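Long-range contacts in Ras-related protein Rab-21 (Homo sapiens, PDB 1YZU), which belongs to the Ras family of small P-loop proteins and folds as one compact domain of helices packed around a largely parallel beta sheet: residues A[83-88]-A[115-120]; A[23-28]-A[151-156]; A[9-14]-A[59-64]. All coordinates share one frame; numbering follows the deposited sequence.

Interaction 1 (A[83-88]-A[115-120]); sequences ILVYDI and CIVGNK. With GNP (phosphoaminophosphonic acid-guanylate ester), chain D.
Asp87 and Lys120 meet where two neighbouring parallel strands end, with Asp87 OD1 in a salt bridge to Lys120 NZ at 3.1 Å. The aspartate carboxylate leans toward the lysine because CG stands opposite the backbone N (chi1 178°), while its other oxygen, OD2, is held by Thr89. Lys120 is long enough to do two jobs: its extended chain runs over one face of the purine of GNP, CG lying 3.6 Å from GNP C6, and its NZ donates to GNP O4' at 3.0 Å as well as to Cys16 O. Asn119 ND2 comes within 3.1 Å of GNP N7, its amide braced by Val17 O and Thr148. Asn119 and Lys120, with Asp122, form the NKxD motif of the Ras family, set at the end of a beta-alpha-beta unit whose linking helix is 91-105. Behind the motif, five backbone hydrogen bonds alternate between the strands, from Leu84 N to Cys115 O at 2.8 Å through to Ile88 N to Asn119 O at 3.1 Å. Branched aliphatic residues suit these buried strands: Ile83 CG2 touches Val117 CG2 at 3.6 Å on one face, and Leu84 CD1 meets Ile116 CD1 at 3.8 Å on the other. Also on that second face, the Tyr86 ring lies with one face over Gly118 CA, modelled rather too close for its exact spacing to be trusted, and meets Phe94 of helix 91-105.

Interaction 2 (A[23-28]-A[151-156]); sequences VLRYCE and KQNKGI. With GNP (phosphoaminophosphonic acid-guanylate ester), chain D.
Arg25 reaches from its helix to the loop carrying Lys151 and Asn153 by means of a folded side chain. It leaves the helix with CG trans to the backbone N (chi1 164°), then bends at both chi2 and chi3, which carries the guanidinium round to the loop backbone. Arg25 NH2 lies 2.9 Å from Lys151 O, which sits at the edge of the guanidinium near its plane, but the N-H points poorly and the bond is weak. Ala150 O, bound by NE, and Asn29, bound by NH1, do more to fix the group. Asn153 CB rests 3.5 Å from Arg25 NE, and the amide and guanidinium planes are turned 27° apart. Asparagine suits this place because it tolerates the left-handed backbone (phi 42°) of a G1 beta bulge, in which Asn153 and Lys154 face Ser149. Deeper in, Ile156 turns CG2 against Tyr26 CB at 3.8 Å, the two side chains passing in opposite directions; the tyrosine ring continues into a stack with Phe160. On the ligand side, Lys151 N donates to GNP O6 at 3.2 Å in an almost straight bond, and Lys151 CB lies over the base, 3.5 Å from GNP N1. Its extended chain runs on to a salt bridge with Asp33. Ser149, Ala150 and Lys151 make up the SAK motif, the loop that in Ras-family proteins closes over the purine end of the bound ligand, here GNP.

Interaction 3 (A[9-14]-A[59-64]); sequences VVLLGE and IWDTAG
Strands 9-13 and 59-61 run parallel, 4.6 Å apart at 28°, joined by hydrogen bonds from Trp60 N to Val9 O and from Leu11 N to Trp60 O, both 2.8 Å long, the second distinctly bent at 135°. The Trp60 ring brings its edge to the same carbonyl that its backbone N-H uses, with CD1 3.4 Å from Val9 O in the ring plane. Further out, the large indole meets Phe43 and Lys8, the latter in a cation-pi contact. On the other face of the sheet Leu11 slants across Ile59, CD1 to CG2 at 3.7 Å, and both reach Val23 of helix 19-28; apolar side chains are the natural filling between sheet and helix here. Asp61 ends the second strand and, with Gly64, belongs to the DxxG motif of Ras-family proteins, while Gly13 lies at the start of what is probably the P-loop. The Asp61 side chain, about 4 Å from the magnesium ion, binds Thr20 through OD2, consistent with a place in the second shell of the metal site. Thr62 takes over where the strand pairing stops. With chi1 at 58°, Thr62 OG1 sits between the backbone N and carbonyl carbon and donates to Leu11 O at 2.7 Å, so a side-chain hydroxyl serves that carbonyl. Threonine suits the position doubly, because Thr62 CG2 also lies against Val10 CG2, 3.4 Å away, the two side chains crossing at about a right angle. Phe68 of helix 65-75 touches both of them.

The three contacts lie about 12 to 15 Å apart, centre to centre, within one Ras-family domain. Interactions 3 and 1 share the sheet: strands 5-13 and 81-87 are neighbours, bonded through Leu12 to Ile83 and Val85. Interaction 2 joins helix 19-28, which follows strand 5-13 in the chain, to the loop before helix 156-167; its Val23 packs on Leu11 and Ile59 of interaction 3. Along the chain interaction 3 closes before interaction 1 opens, and interaction 2 spans interaction 1 while crossing interaction 3. Interactions 1 and 2 do not touch but both reach GNP, where Lys120 and Lys151 cover opposite faces of the base, while interaction 3 lies by the magnesium ion.

Interaction 1 (A[83-88]-A[115-120])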
loop_
_atom_site.group_PDB
_atom_site.type_symbol
_atom_site.label_atom_id
_atom_site.label_comp_id
_atom_site.label_asym_id
_atom_site.label_seq_id
_atom_site.Cartn_x
_atom_site.Cartn_y
_atom_site.Cartn_z
ATOM N N ILE A 83 -1.028 -3.230 -0.622
ATOM C CA ILE A 83 -0.747 -2.218 0.383
ATOM C C ILE A 83 -1.963 -1.312 0.432
ATOM O O ILE A 83 -2.242 -0.600 -0.530
ATOM C CB ILE A 83 0.517 -1.406 0.013
ATOM C CG1 ILE A 83 1.731 -2.338 -0.057
ATOM C CG2 ILE A 83 0.759 -0.311 1.019
ATOM C CD1 ILE A 83 2.972 -1.754 -0.703
ATOM N N LEU A 84 -2.705 -1.370 1.533
ATOM C CA LEU A 84 -3.879 -0.517 1.700
ATOM C C LEU A 84 -3.468 0.670 2.535
ATOM O O LEU A 84 -3.052 0.511 3.679
ATOM C CB LEU A 84 -5.034 -1.255 2.387
ATOM C CG LEU A 84 -5.321 -2.709 2.010
ATOM C CD1 LEU A 84 -6.709 -3.135 2.563
ATOM C CD2 LEU A 84 -5.279 -2.911 0.517
ATOM N N VAL A 85 -3.595 1.849 1.961
ATOM C CA VAL A 85 -3.110 3.055 2.591
ATOM C C VAL A 85 -4.267 3.877 3.123
ATOM O O VAL A 85 -5.364 3.937 2.538
ATOM C CB VAL A 85 -2.310 3.935 1.615
ATOM C CG1 VAL A 85 -1.537 5.008 2.371
ATOM C CG2 VAL A 85 -1.351 3.079 0.779
ATOM N N TYR A 86 -4.002 4.503 4.257
ATOM C CA TYR A 86 -4.911 5.481 4.803
ATOM C C TYR A 86 -4.078 6.595 5.398
ATOM O O TYR A 86 -2.872 6.472 5.543
ATOM C CB TYR A 86 -5.826 4.845 5.846
ATOM C CG TYR A 86 -5.126 4.510 7.131
ATOM C CD1 TYR A 86 -5.094 5.419 8.169
ATOM C CD2 TYR A 86 -4.485 3.290 7.300
ATOM C CE1 TYR A 86 -4.444 5.134 9.356
ATOM C CE2 TYR A 86 -3.833 2.987 8.474
ATOM C CZ TYR A 86 -3.834 3.913 9.512
ATOM O OH TYR A 86 -3.200 3.650 10.696
ATOM N N ASP A 87 -4.756 7.681 5.722
ATOM C CA ASP A 87 -4.142 8.923 6.189
ATOM C C ASP A 87 -4.449 9.051 7.689
ATOM O O ASP A 87 -5.628 9.136 8.113
ATOM C CB ASP A 87 -4.759 10.068 5.376
ATOM C CG ASP A 87 -4.261 11.431 5.769
ATOM O OD1 ASP A 87 -4.376 12.347 4.915
ATOM O OD2 ASP A 87 -3.792 11.612 6.918
ATOM N N ILE A 88 -3.393 9.068 8.498
ATOM C CA ILE A 88 -3.570 9.113 9.943
ATOM C C ILE A 88 -4.397 10.302 10.441
ATOM O O ILE A 88 -4.997 10.238 11.509
ATOM C CB ILE A 88 -2.235 9.087 10.724
ATOM C CG1 ILE A 88 -1.397 10.340 10.467
ATOM C CG2 ILE A 88 -1.463 7.806 10.454
ATOM C CD1 ILE A 88 -0.475 10.656 11.635
ATOM N N CYS A 115 -0.897 -5.359 3.699
ATOM C CA CYS A 115 -0.311 -4.361 4.570
ATOM C C CYS A 115 -1.357 -3.278 4.758
ATOM O O CYS A 115 -2.038 -2.895 3.825
ATOM C CB CYS A 115 0.956 -3.774 3.956
ATOM S SG CYS A 115 2.130 -4.988 3.327
ATOM N N ILE A 116 -1.525 -2.818 5.980
ATOM C CA ILE A 116 -2.392 -1.694 6.243
ATOM C C ILE A 116 -1.444 -0.593 6.629
ATOM O O ILE A 116 -0.691 -0.744 7.604
ATOM C CB ILE A 116 -3.339 -2.002 7.387
ATOM C CG1 ILE A 116 -4.192 -3.247 7.049
ATOM C CG2 ILE A 116 -4.181 -0.781 7.720
ATOM C CD1 ILE A 116 -5.299 -3.020 6.086
ATOM N N VAL A 117 -1.449 0.497 5.853
ATOM C CA VAL A 117 -0.456 1.564 6.035
ATOM C C VAL A 117 -1.057 2.905 6.431
ATOM O O VAL A 117 -1.758 3.559 5.643
ATOM C CB VAL A 117 0.421 1.738 4.780
ATOM C CG1 VAL A 117 1.420 2.869 4.979
ATOM C CG2 VAL A 117 1.164 0.442 4.471
ATOM N N GLY A 118 -0.781 3.296 7.676
ATOM C CA GLY A 118 -1.078 4.635 8.161
ATOM C C GLY A 118 0.013 5.564 7.687
ATOM O O GLY A 118 1.094 5.604 8.266
ATOM N N ASN A 119 -0.276 6.289 6.610
ATOM C CA ASN A 119 0.671 7.236 6.010
ATOM C C ASN A 119 0.472 8.636 6.602
ATOM O O ASN A 119 -0.578 8.937 7.195
ATOM C CB ASN A 119 0.488 7.234 4.491
ATOM C CG ASN A 119 1.523 8.075 3.743
ATOM O OD1 ASN A 119 2.734 7.975 3.973
ATOM N ND2 ASN A 119 1.037 8.887 2.806
ATOM N N LYS A 120 1.507 9.460 6.451
ATOM C CA LYS A 120 1.529 10.892 6.836
ATOM C C LYS A 120 1.807 11.058 8.318
ATOM O O LYS A 120 1.114 11.810 8.994
ATOM C CB LYS A 120 0.230 11.647 6.469
ATOM C CG LYS A 120 -0.243 11.468 5.053
ATOM C CD LYS A 120 -1.212 12.574 4.686
ATOM C CE LYS A 120 -1.878 12.345 3.352
ATOM N NZ LYS A 120 -2.502 13.581 2.801
HETATM P PG GNP D . -5.106 9.474 -5.857
HETATM O O1G GNP D . -6.146 10.520 -6.246
HETATM O O2G GNP D . -4.104 9.124 -6.944
HETATM O O3G GNP D . -5.915 8.259 -5.361
HETATM N N3B GNP D . -4.364 9.970 -4.529
HETATM P PB GNP D . -3.045 9.347 -3.883
HETATM O O1B GNP D . -3.350 8.370 -2.807
HETATM O O2B GNP D . -2.250 8.826 -5.020
HETATM O O3A GNP D . -2.372 10.526 -3.143
HETATM P PA GNP D . -1.114 11.369 -3.457
HETATM O O1A GNP D . 0.100 10.505 -3.438
HETATM O O2A GNP D . -1.329 12.184 -4.666
HETATM O "O5'" GNP D . -0.996 12.391 -2.268
HETATM C "C5'" GNP D . -2.146 13.229 -2.036
HETATM C "C4'" GNP D . -1.816 14.409 -1.150
HETATM O "O4'" GNP D . -1.265 13.868 0.071
HETATM C "C3'" GNP D . -0.753 15.344 -1.725
HETATM O "O3'" GNP D . -0.921 16.734 -1.307
HETATM C "C2'" GNP D . 0.525 14.713 -1.178
HETATM O "O2'" GNP D . 1.613 15.594 -1.190
HETATM C "C1'" GNP D . 0.054 14.354 0.241
HETATM N N9 GNP D . 0.891 13.354 0.907
HETATM C C8 GNP D . 1.200 12.079 0.478
HETATM N N7 GNP D . 2.003 11.425 1.290
HETATM C C5 GNP D . 2.231 12.318 2.334
HETATM C C6 GNP D . 2.986 12.191 3.532
HETATM O O6 GNP D . 3.681 11.233 3.947
HETATM N N1 GNP D . 2.956 13.374 4.287
HETATM C C2 GNP D . 2.233 14.503 3.995
HETATM N N2 GNP D . 2.320 15.525 4.872
HETATM N N3 GNP D . 1.505 14.620 2.898
HETATM C C4 GNP D . 1.553 13.511 2.110
#

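Interaction 2 (A[23-28]-A[151-156])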
loop_
_atom_site.group_PDB
_atom_site.type_symbol
_atom_site.label_atom_id
_atom_site.label_comp_id
_atom_site.label_asym_id
_atom_site.label_seq_id
_atom_site.Cartn_x
_atom_site.Cartn_y
_atom_site.Cartn_z
ATOM N N VAL A 23 4.934 5.109 -3.458
ATOM C CA VAL A 23 5.723 4.384 -4.478
ATOM C C VAL A 23 6.691 5.294 -5.224
ATOM O O VAL A 23 7.756 4.838 -5.645
ATOM C CB VAL A 23 4.817 3.621 -5.499
ATOM C CG1 VAL A 23 3.936 4.569 -6.308
ATOM C CG2 VAL A 23 5.633 2.764 -6.420
ATOM N N LEU A 24 6.320 6.570 -5.395
ATOM C CA LEU A 24 7.212 7.547 -6.042
ATOM C C LEU A 24 8.468 7.800 -5.203
ATOM O O LEU A 24 9.592 7.765 -5.713
ATOM C CB LEU A 24 6.495 8.872 -6.319
ATOM C CG LEU A 24 7.284 9.842 -7.227
ATOM C CD1 LEU A 24 7.352 9.360 -8.672
ATOM C CD2 LEU A 24 6.678 11.245 -7.185
ATOM N N ARG A 25 8.274 8.031 -3.918
ATOM C CA ARG A 25 9.391 8.197 -3.009
ATOM C C ARG A 25 10.298 6.965 -3.027
ATOM O O ARG A 25 11.521 7.080 -3.098
ATOM C CB ARG A 25 8.871 8.455 -1.593
ATOM C CG ARG A 25 9.906 8.276 -0.518
ATOM C CD ARG A 25 10.966 9.338 -0.620
ATOM N NE ARG A 25 10.460 10.579 -0.050
ATOM C CZ ARG A 25 10.937 11.778 -0.335
ATOM N NH1 ARG A 25 11.938 11.932 -1.194
ATOM N NH2 ARG A 25 10.403 12.831 0.250
ATOM N N TYR A 26 9.689 5.783 -2.973
ATOM C CA TYR A 26 10.436 4.537 -2.914
ATOM C C TYR A 26 11.240 4.239 -4.178
ATOM O O TYR A 26 12.391 3.828 -4.090
ATOM C CB TYR A 26 9.477 3.380 -2.643
ATOM C CG TYR A 26 10.146 2.069 -2.373
ATOM C CD1 TYR A 26 11.102 1.946 -1.368
ATOM C CD2 TYR A 26 9.810 0.923 -3.095
ATOM C CE1 TYR A 26 11.742 0.703 -1.097
ATOM C CE2 TYR A 26 10.429 -0.322 -2.818
ATOM C CZ TYR A 26 11.388 -0.414 -1.822
ATOM O OH TYR A 26 11.978 -1.618 -1.532
ATOM N N CYS A 27 10.630 4.401 -5.344
ATOM C CA CYS A 27 11.277 4.010 -6.597
ATOM C C CYS A 27 12.076 5.111 -7.264
ATOM O O CYS A 27 12.996 4.801 -8.007
ATOM C CB CYS A 27 10.253 3.482 -7.605
ATOM S SG CYS A 27 9.456 2.013 -7.050
ATOM N N GLU A 28 11.726 6.376 -7.019
ATOM C CA GLU A 28 12.448 7.502 -7.605
ATOM C C GLU A 28 13.071 8.485 -6.597
ATOM O O GLU A 28 13.750 9.423 -7.003
ATOM C CB GLU A 28 11.513 8.295 -8.501
ATOM C CG GLU A 28 10.804 7.508 -9.587
ATOM C CD GLU A 28 11.755 6.802 -10.512
ATOM O OE1 GLU A 28 12.784 7.408 -10.876
ATOM O OE2 GLU A 28 11.471 5.639 -10.872
ATOM N N LYS A 151 6.510 12.032 2.563
ATOM C CA LYS A 151 7.111 13.363 2.519
ATOM C C LYS A 151 8.487 13.403 3.193
ATOM O O LYS A 151 9.428 14.010 2.672
ATOM C CB LYS A 151 6.186 14.359 3.220
ATOM C CG LYS A 151 6.658 15.806 3.174
ATOM C CD LYS A 151 5.460 16.769 3.291
ATOM C CE LYS A 151 5.917 18.218 3.421
ATOM N NZ LYS A 151 4.772 19.162 3.276
ATOM N N GLN A 152 8.582 12.739 4.349
ATOM C CA GLN A 152 9.797 12.722 5.162
ATOM C C GLN A 152 10.620 11.458 4.970
ATOM O O GLN A 152 11.589 11.225 5.687
ATOM C CB GLN A 152 9.412 12.885 6.633
ATOM C CG GLN A 152 8.740 14.239 6.950
ATOM C CD GLN A 152 9.600 15.428 6.537
ATOM O OE1 GLN A 152 10.823 15.304 6.361
ATOM N NE2 GLN A 152 8.968 16.594 6.399
ATOM N N ASN A 153 10.228 10.643 3.991
ATOM C CA ASN A 153 10.848 9.350 3.726
ATOM C C ASN A 153 11.170 8.516 4.964
ATOM O O ASN A 153 12.325 8.222 5.233
ATOM C CB ASN A 153 12.112 9.503 2.895
ATOM C CG ASN A 153 12.633 8.157 2.422
ATOM O OD1 ASN A 153 11.884 7.185 2.370
ATOM N ND2 ASN A 153 13.896 8.096 2.066
ATOM N N LYS A 154 10.130 8.126 5.690
ATOM C CA LYS A 154 10.266 7.233 6.837
ATOM C C LYS A 154 9.239 6.109 6.778
ATOM O O LYS A 154 8.123 6.327 6.348
ATOM C CB LYS A 154 10.155 8.031 8.130
ATOM C CG LYS A 154 11.307 9.062 8.242
ATOM C CD LYS A 154 11.412 9.659 9.636
ATOM C CE LYS A 154 12.788 10.316 9.871
ATOM N NZ LYS A 154 13.157 10.329 11.351
ATOM N N GLY A 155 9.668 4.903 7.161
ATOM C CA GLY A 155 8.826 3.701 7.185
ATOM C C GLY A 155 8.773 2.936 5.867
ATOM O O GLY A 155 8.316 1.792 5.843
ATOM N N ILE A 156 9.268 3.547 4.791
ATOM C CA ILE A 156 8.969 3.094 3.433
ATOM C C ILE A 156 9.851 1.910 3.017
ATOM O O ILE A 156 9.342 0.860 2.602
ATOM C CB ILE A 156 9.150 4.223 2.382
ATOM C CG1 ILE A 156 8.481 5.532 2.820
ATOM C CG2 ILE A 156 8.615 3.783 1.020
ATOM C CD1 ILE A 156 7.005 5.531 2.722
HETATM P PG GNP D . -5.106 9.474 -5.857
HETATM O O1G GNP D . -6.146 10.520 -6.246
HETATM O O2G GNP D . -4.104 9.124 -6.944
HETATM O O3G GNP D . -5.915 8.259 -5.361
HETATM N N3B GNP D . -4.364 9.970 -4.529
HETATM P PB GNP D . -3.045 9.347 -3.883
HETATM O O1B GNP D . -3.350 8.370 -2.807
HETATM O O2B GNP D . -2.250 8.826 -5.020
HETATM O O3A GNP D . -2.372 10.526 -3.143
HETATM P PA GNP D . -1.114 11.369 -3.457
HETATM O O1A GNP D . 0.100 10.505 -3.438
HETATM O O2A GNP D . -1.329 12.184 -4.666
HETATM O "O5'" GNP D . -0.996 12.391 -2.268
HETATM C "C5'" GNP D . -2.146 13.229 -2.036
HETATM C "C4'" GNP D . -1.816 14.409 -1.150
HETATM O "O4'" GNP D . -1.265 13.868 0.071
HETATM C "C3'" GNP D . -0.753 15.344 -1.725
HETATM O "O3'" GNP D . -0.921 16.734 -1.307
HETATM C "C2'" GNP D . 0.525 14.713 -1.178
HETATM O "O2'" GNP D . 1.613 15.594 -1.190
HETATM C "C1'" GNP D . 0.054 14.354 0.241
HETATM N N9 GNP D . 0.891 13.354 0.907
HETATM C C8 GNP D . 1.200 12.079 0.478
HETATM N N7 GNP D . 2.003 11.425 1.290
HETATM C C5 GNP D . 2.231 12.318 2.334
HETATM C C6 GNP D . 2.986 12.191 3.532
HETATM O O6 GNP D . 3.681 11.233 3.947
HETATM N N1 GNP D . 2.956 13.374 4.287
HETATM C C2 GNP D . 2.233 14.503 3.995
HETATM N N2 GNP D . 2.320 15.525 4.872
HETATM N N3 GNP D . 1.505 14.620 2.898
HETATM C C4 GNP D . 1.553 13.511 2.110
#

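Interaction 3 (A[9-14]-A[59-64])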
loop_
_atom_site.group_PDB
_atom_site.type_symbol
_atom_site.label_atom_id
_atom_site.label_comp_id
_atom_site.label_asym_id
_atom_site.label_seq_id
_atom_site.Cartn_x
_atom_site.Cartn_y
_atom_site.Cartn_z
ATOM N N VAL A 9 2.724 -6.110 -6.549
ATOM C CA VAL A 9 2.161 -5.492 -5.361
ATOM C C VAL A 9 1.227 -4.401 -5.859
ATOM O O VAL A 9 1.556 -3.690 -6.783
ATOM C CB VAL A 9 3.319 -4.935 -4.454
ATOM C CG1 VAL A 9 2.838 -3.953 -3.409
ATOM C CG2 VAL A 9 4.057 -6.088 -3.785
ATOM N N VAL A 10 0.056 -4.268 -5.257
ATOM C CA VAL A 10 -0.879 -3.239 -5.688
ATOM C C VAL A 10 -1.190 -2.320 -4.521
ATOM O O VAL A 10 -1.231 -2.762 -3.399
ATOM C CB VAL A 10 -2.156 -3.839 -6.319
ATOM C CG1 VAL A 10 -2.885 -4.721 -5.353
ATOM C CG2 VAL A 10 -3.065 -2.730 -6.839
ATOM N N LEU A 11 -1.367 -1.038 -4.824
ATOM C CA LEU A 11 -1.596 0.009 -3.856
ATOM C C LEU A 11 -3.058 0.405 -3.879
ATOM O O LEU A 11 -3.615 0.664 -4.941
ATOM C CB LEU A 11 -0.780 1.247 -4.237
ATOM C CG LEU A 11 0.729 1.090 -4.119
ATOM C CD1 LEU A 11 1.426 2.128 -4.932
ATOM C CD2 LEU A 11 1.144 1.209 -2.678
ATOM N N LEU A 12 -3.665 0.475 -2.701
ATOM C CA LEU A 12 -5.088 0.756 -2.583
ATOM C C LEU A 12 -5.329 1.723 -1.436
ATOM O O LEU A 12 -4.449 1.933 -0.620
ATOM C CB LEU A 12 -5.861 -0.530 -2.317
ATOM C CG LEU A 12 -5.641 -1.712 -3.248
ATOM C CD1 LEU A 12 -6.158 -2.978 -2.632
ATOM C CD2 LEU A 12 -6.340 -1.438 -4.555
ATOM N N GLY A 13 -6.529 2.297 -1.394
ATOM C CA GLY A 13 -6.892 3.303 -0.399
ATOM C C GLY A 13 -7.541 4.498 -1.073
ATOM O O GLY A 13 -7.552 4.597 -2.293
ATOM N N GLU A 14 -8.048 5.431 -0.278
ATOM C CA GLU A 14 -8.739 6.622 -0.801
ATOM C C GLU A 14 -7.772 7.672 -1.352
ATOM O O GLU A 14 -6.576 7.563 -1.172
ATOM C CB GLU A 14 -9.582 7.246 0.312
ATOM C CG GLU A 14 -10.540 6.248 0.960
ATOM C CD GLU A 14 -11.655 5.850 0.042
ATOM O OE1 GLU A 14 -12.522 6.709 -0.194
ATOM O OE2 GLU A 14 -11.671 4.689 -0.431
ATOM N N ILE A 59 5.372 -2.480 -8.641
ATOM C CA ILE A 59 4.438 -1.869 -7.734
ATOM C C ILE A 59 3.410 -1.134 -8.570
ATOM O O ILE A 59 3.754 -0.309 -9.428
ATOM C CB ILE A 59 5.149 -0.933 -6.756
ATOM C CG1 ILE A 59 6.205 -1.729 -5.960
ATOM C CG2 ILE A 59 4.151 -0.288 -5.813
ATOM C CD1 ILE A 59 7.403 -0.881 -5.386
ATOM N N TRP A 60 2.154 -1.482 -8.335
ATOM C CA TRP A 60 1.038 -0.977 -9.088
ATOM C C TRP A 60 0.290 0.077 -8.273
ATOM O O TRP A 60 0.076 -0.075 -7.057
ATOM C CB TRP A 60 0.123 -2.123 -9.449
ATOM C CG TRP A 60 0.732 -3.026 -10.435
ATOM C CD1 TRP A 60 1.692 -3.956 -10.217
ATOM C CD2 TRP A 60 0.453 -3.063 -11.819
ATOM N NE1 TRP A 60 2.020 -4.595 -11.390
ATOM C CE2 TRP A 60 1.263 -4.062 -12.388
ATOM C CE3 TRP A 60 -0.420 -2.355 -12.638
ATOM C CZ2 TRP A 60 1.223 -4.374 -13.736
ATOM C CZ3 TRP A 60 -0.456 -2.658 -13.981
ATOM C CH2 TRP A 60 0.352 -3.664 -14.516
ATOM N N ASP A 61 -0.065 1.159 -8.946
ATOM C CA ASP A 61 -0.708 2.275 -8.315
ATOM C C ASP A 61 -1.989 2.529 -9.093
ATOM O O ASP A 61 -2.020 2.565 -10.317
ATOM C CB ASP A 61 0.228 3.479 -8.321
ATOM C CG ASP A 61 -0.352 4.685 -7.643
ATOM O OD1 ASP A 61 -1.339 4.549 -6.896
ATOM O OD2 ASP A 61 0.195 5.786 -7.850
ATOM N N THR A 62 -3.052 2.712 -8.347
ATOM C CA THR A 62 -4.365 2.488 -8.865
ATOM C C THR A 62 -5.093 3.813 -9.053
ATOM O O THR A 62 -4.730 4.810 -8.430
ATOM C CB THR A 62 -5.105 1.538 -7.917
ATOM O OG1 THR A 62 -5.134 2.113 -6.604
ATOM C CG2 THR A 62 -4.369 0.176 -7.897
ATOM N N ALA A 63 -6.107 3.803 -9.923
ATOM C CA ALA A 63 -6.836 5.014 -10.324
ATOM C C ALA A 63 -8.322 4.997 -9.938
ATOM O O ALA A 63 -9.158 5.501 -10.691
ATOM C CB ALA A 63 -6.691 5.208 -11.841
ATOM N N GLY A 64 -8.654 4.424 -8.783
ATOM C CA GLY A 64 -10.044 4.371 -8.288
ATOM C C GLY A 64 -10.603 2.986 -7.941
ATOM O O GLY A 64 -10.243 1.978 -8.559
#